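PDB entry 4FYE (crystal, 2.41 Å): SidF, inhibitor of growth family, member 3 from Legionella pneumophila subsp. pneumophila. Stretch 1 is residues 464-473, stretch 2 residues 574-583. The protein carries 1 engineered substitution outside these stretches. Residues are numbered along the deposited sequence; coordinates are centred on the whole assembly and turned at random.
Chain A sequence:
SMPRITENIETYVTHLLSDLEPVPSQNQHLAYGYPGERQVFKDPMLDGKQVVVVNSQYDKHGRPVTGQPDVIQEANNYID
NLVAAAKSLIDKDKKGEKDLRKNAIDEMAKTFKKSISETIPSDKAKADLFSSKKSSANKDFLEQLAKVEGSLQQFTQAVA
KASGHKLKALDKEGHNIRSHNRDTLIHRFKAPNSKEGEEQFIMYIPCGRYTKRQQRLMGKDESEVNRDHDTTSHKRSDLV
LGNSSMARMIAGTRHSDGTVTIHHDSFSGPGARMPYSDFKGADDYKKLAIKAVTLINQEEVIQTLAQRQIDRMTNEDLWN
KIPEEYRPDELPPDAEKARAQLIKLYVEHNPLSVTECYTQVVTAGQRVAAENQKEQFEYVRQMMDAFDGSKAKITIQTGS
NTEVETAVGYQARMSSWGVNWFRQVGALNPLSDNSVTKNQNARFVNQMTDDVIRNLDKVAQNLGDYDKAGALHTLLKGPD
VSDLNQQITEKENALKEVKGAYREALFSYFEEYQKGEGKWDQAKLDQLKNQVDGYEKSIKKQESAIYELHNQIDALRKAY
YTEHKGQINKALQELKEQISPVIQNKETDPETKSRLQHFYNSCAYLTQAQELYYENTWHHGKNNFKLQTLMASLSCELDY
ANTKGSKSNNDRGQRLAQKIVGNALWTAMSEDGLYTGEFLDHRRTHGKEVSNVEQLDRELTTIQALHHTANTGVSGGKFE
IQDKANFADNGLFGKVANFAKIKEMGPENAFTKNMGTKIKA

Stretch 1, residues 464-473: GDYDKAGALH
Stretch 2 (574-583) ELKEQISPVI

A single side-chain-to-backbone hydrogen bond can anchor an otherwise apolar contact between two segments of a chain. The contact between residues 464-473 and 574-583 of SidF is a compact example, in which that one bond is set among apolar contacts. The second stretch is helical throughout, with a kink where the ring nitrogen of Pro581 cannot donate to the preceding turn. The first begins as loop, with Tyr466 extended at phi/psi -128/97, and then winds into a helix that continues beyond His473; Ala471 N bonds Asp467 O at 3.3 Å and His473 N bonds Ala469 O at 2.9 Å. The two helices run roughly antiparallel, their N-to-C directions 148° apart and their axes approaching to 8.8 Å. Register is fixed by Lys468 CA lying 5.0 Å from Leu575 CA, and Tyr466 CA 7.5 Å from Gln578 CA. Together the stretches bury 454 Å², most of it on Lys468, Tyr466, Gln578 and Leu575.

Gln578 is the polar centre. Its CA-to-CB bond points toward the first stretch, and chi1 of 92°, off the standard wells, with chi2 t at 168° and chi3 at 157°, carries the amide to the backbone at Asp467 and Lys468. There Lys468 N donates to Gln578 OE1 at 3.2 Å with an N-H...O angle of 159°. Asp467 N is equally distant from Gln578 OE1, at 3.2 Å, but its poor angle excludes a hydrogen bond. The same oxygen packs tightly against Tyr466, 3.0 Å from its CA. Glutamine suits this position because its side chain combines the necessary reach with an uncharged acceptor.

Tyr466, with chi1 m at -48° and chi2 at 93°, points its CA-to-CB bond toward the second helix and extends its ring along it. Tyr466 CD2 lies 3.7 Å from Ile579 CD1, which approaches obliquely, while Gln578 CD and Val582 CG2 lie at the ring edge. Tyr466 CE2 is 4.2 Å from Val582 CG2, and Tyr466 OH is 3.9 Å from Val582 CG1. A long aromatic side chain thus spans a full helical turn, from Gln578 to Val582, and its partly exposed setting suits a ring that ends in a hydroxyl.

Lys468 covers the most surface. Both chi1 (-70°) and chi2 (-55°) are m and the outer two angles are t, laying its methylenes beside Glu574: Lys468 CD is 3.6 Å from Glu574 OE1, whereas Lys468 NZ remains 4.3 Å from Glu574 OE1, beyond a salt bridge. The lysine therefore contributes aliphatic packing as well as favourable charge proximity. On its backbone side, Lys468 O meets Leu575 CG at 3.8 Å. Leu575, buried with chi1 -148° and chi2 t, also places CD2 4.3 Å from Ala469 CB and CD1 3.9 Å from Leu472 CD1. The small alanine accompanies this close approach, and the two leucines extend the apolar packing.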

# COMPACT_ATOMS: atom_id res chain seq x y z
N GLY A 464 32.10 -17.06 -5.43
CA GLY A 464 33.32 -17.21 -6.21
C GLY A 464 33.20 -18.34 -7.23
O GLY A 464 33.73 -18.24 -8.34
N ASP A 465 32.47 -19.39 -6.86
CA ASP A 465 32.35 -20.63 -7.66
C ASP A 465 31.35 -20.46 -8.79
O ASP A 465 31.05 -21.41 -9.52
CB ASP A 465 31.93 -21.78 -6.75
CG ASP A 465 32.09 -21.43 -5.29
OD1 ASP A 465 31.20 -20.70 -4.75
OD2 ASP A 465 33.13 -21.83 -4.72
N TYR A 466 30.86 -19.22 -8.92
CA TYR A 466 29.87 -18.84 -9.90
C TYR A 466 30.40 -17.62 -10.66
O TYR A 466 30.31 -16.47 -10.21
CB TYR A 466 28.56 -18.56 -9.17
CG TYR A 466 28.21 -19.66 -8.16
CD1 TYR A 466 28.60 -19.58 -6.81
CD2 TYR A 466 27.50 -20.78 -8.58
CE1 TYR A 466 28.26 -20.56 -5.91
CE2 TYR A 466 27.17 -21.79 -7.68
CZ TYR A 466 27.54 -21.66 -6.37
OH TYR A 466 27.13 -22.57 -5.54
N ASP A 467 30.99 -17.89 -11.81
CA ASP A 467 31.71 -16.86 -12.54
C ASP A 467 30.79 -16.10 -13.46
O ASP A 467 31.17 -15.06 -13.99
CB ASP A 467 32.84 -17.49 -13.35
CG ASP A 467 32.53 -18.91 -13.76
OD1 ASP A 467 32.55 -19.77 -12.85
OD2 ASP A 467 32.25 -19.17 -14.97
N LYS A 468 29.57 -16.60 -13.66
CA LYS A 468 28.62 -15.93 -14.55
C LYS A 468 27.97 -14.77 -13.83
O LYS A 468 27.32 -13.93 -14.44
CB LYS A 468 27.55 -16.89 -15.11
CG LYS A 468 28.03 -17.92 -16.13
CD LYS A 468 28.74 -17.32 -17.34
CE LYS A 468 29.77 -18.28 -17.92
NZ LYS A 468 30.85 -17.60 -18.69
N ALA A 469 28.18 -14.74 -12.52
CA ALA A 469 27.68 -13.67 -11.66
C ALA A 469 28.62 -12.49 -11.76
O ALA A 469 28.19 -11.35 -11.96
CB ALA A 469 27.53 -14.14 -10.22
N GLY A 470 29.92 -12.77 -11.62
CA GLY A 470 30.93 -11.74 -11.82
C GLY A 470 30.68 -11.06 -13.16
O GLY A 470 30.59 -9.83 -13.24
N ALA A 471 30.53 -11.88 -14.20
CA ALA A 471 30.37 -11.37 -15.55
C ALA A 471 29.09 -10.52 -15.70
O ALA A 471 29.04 -9.64 -16.55
CB ALA A 471 30.38 -12.52 -16.53
N LEU A 472 28.09 -10.74 -14.87
CA LEU A 472 26.84 -9.94 -14.95
C LEU A 472 27.10 -8.62 -14.25
O LEU A 472 26.77 -7.52 -14.74
CB LEU A 472 25.68 -10.67 -14.28
CG LEU A 472 24.26 -10.53 -14.84
CD1 LEU A 472 23.28 -10.81 -13.72
CD2 LEU A 472 23.93 -9.19 -15.52
N HIS A 473 27.71 -8.76 -13.08
CA HIS A 473 28.02 -7.65 -12.22
C HIS A 473 28.79 -6.62 -13.01
O HIS A 473 28.36 -5.47 -13.10
CB HIS A 473 28.80 -8.15 -11.03
CG HIS A 473 29.20 -7.08 -10.06
ND1 HIS A 473 29.16 -5.77 -10.38
CD2 HIS A 473 29.68 -7.15 -8.76
CE1 HIS A 473 29.57 -5.05 -9.32
NE2 HIS A 473 29.88 -5.90 -8.33
N GLU A 574 22.69 -16.96 -18.82
CA GLU A 574 23.79 -17.87 -18.43
C GLU A 574 23.90 -17.95 -16.89
O GLU A 574 24.13 -19.04 -16.34
CB GLU A 574 25.15 -17.47 -19.06
CG GLU A 574 25.27 -17.55 -20.59
CD GLU A 574 26.59 -16.97 -21.12
OE1 GLU A 574 27.20 -16.14 -20.42
OE2 GLU A 574 27.04 -17.35 -22.23
N LEU A 575 23.70 -16.82 -16.20
CA LEU A 575 23.67 -16.86 -14.74
C LEU A 575 22.60 -17.83 -14.27
O LEU A 575 22.85 -18.66 -13.41
CB LEU A 575 23.46 -15.49 -14.10
CG LEU A 575 24.14 -15.25 -12.73
CD1 LEU A 575 23.32 -14.26 -11.91
CD2 LEU A 575 24.36 -16.50 -11.91
N LYS A 576 21.41 -17.73 -14.87
CA LYS A 576 20.31 -18.62 -14.52
C LYS A 576 20.73 -20.06 -14.79
O LYS A 576 20.61 -20.93 -13.92
CB LYS A 576 19.03 -18.25 -15.31
CG LYS A 576 17.74 -18.92 -14.84
CD LYS A 576 16.69 -19.05 -15.95
CE LYS A 576 15.38 -19.64 -15.43
NZ LYS A 576 14.57 -18.66 -14.65
N GLU A 577 21.23 -20.31 -15.99
CA GLU A 577 21.75 -21.61 -16.39
C GLU A 577 22.63 -22.31 -15.33
O GLU A 577 22.49 -23.52 -15.12
CB GLU A 577 22.46 -21.52 -17.75
CG GLU A 577 21.68 -22.15 -18.90
CD GLU A 577 21.55 -21.26 -20.13
OE1 GLU A 577 20.42 -20.79 -20.40
OE2 GLU A 577 22.54 -21.00 -20.84
N GLN A 578 23.51 -21.57 -14.66
CA GLN A 578 24.39 -22.21 -13.69
C GLN A 578 23.80 -22.28 -12.28
O GLN A 578 24.11 -23.18 -11.50
CB GLN A 578 25.81 -21.59 -13.69
CG GLN A 578 26.10 -20.44 -12.73
CD GLN A 578 27.60 -20.12 -12.61
OE1 GLN A 578 27.98 -19.00 -12.25
NE2 GLN A 578 28.45 -21.09 -12.93
N ILE A 579 22.90 -21.36 -12.00
CA ILE A 579 22.36 -21.13 -10.66
C ILE A 579 21.22 -22.11 -10.37
O ILE A 579 21.15 -22.73 -9.32
CB ILE A 579 21.99 -19.60 -10.59
CG1 ILE A 579 23.16 -18.83 -9.96
CG2 ILE A 579 20.63 -19.25 -9.99
CD1 ILE A 579 23.97 -19.63 -8.96
N SER A 580 20.35 -22.25 -11.35
CA SER A 580 19.11 -22.98 -11.14
C SER A 580 19.40 -24.38 -10.60
O SER A 580 18.94 -24.70 -9.49
CB SER A 580 18.28 -23.05 -12.41
OG SER A 580 17.18 -23.91 -12.22
N PRO A 581 20.19 -25.18 -11.36
CA PRO A 581 20.40 -26.59 -11.05
C PRO A 581 21.03 -26.77 -9.67
O PRO A 581 20.79 -27.80 -9.03
CB PRO A 581 21.36 -27.07 -12.15
CG PRO A 581 22.14 -25.85 -12.51
CD PRO A 581 21.13 -24.73 -12.41
N VAL A 582 21.82 -25.78 -9.23
CA VAL A 582 22.36 -25.76 -7.87
C VAL A 582 21.24 -25.48 -6.89
O VAL A 582 21.19 -26.06 -5.81
CB VAL A 582 23.50 -24.73 -7.66
CG1 VAL A 582 23.91 -24.67 -6.18
CG2 VAL A 582 24.72 -25.10 -8.51
N ILE A 583 20.33 -24.61 -7.27
CA ILE A 583 19.28 -24.24 -6.33
C ILE A 583 18.40 -25.47 -6.04
O ILE A 583 18.06 -25.78 -4.88
CB ILE A 583 18.49 -23.00 -6.84
CG1 ILE A 583 19.36 -21.75 -6.68
CG2 ILE A 583 17.14 -22.88 -6.12
CD1 ILE A 583 18.82 -20.50 -7.35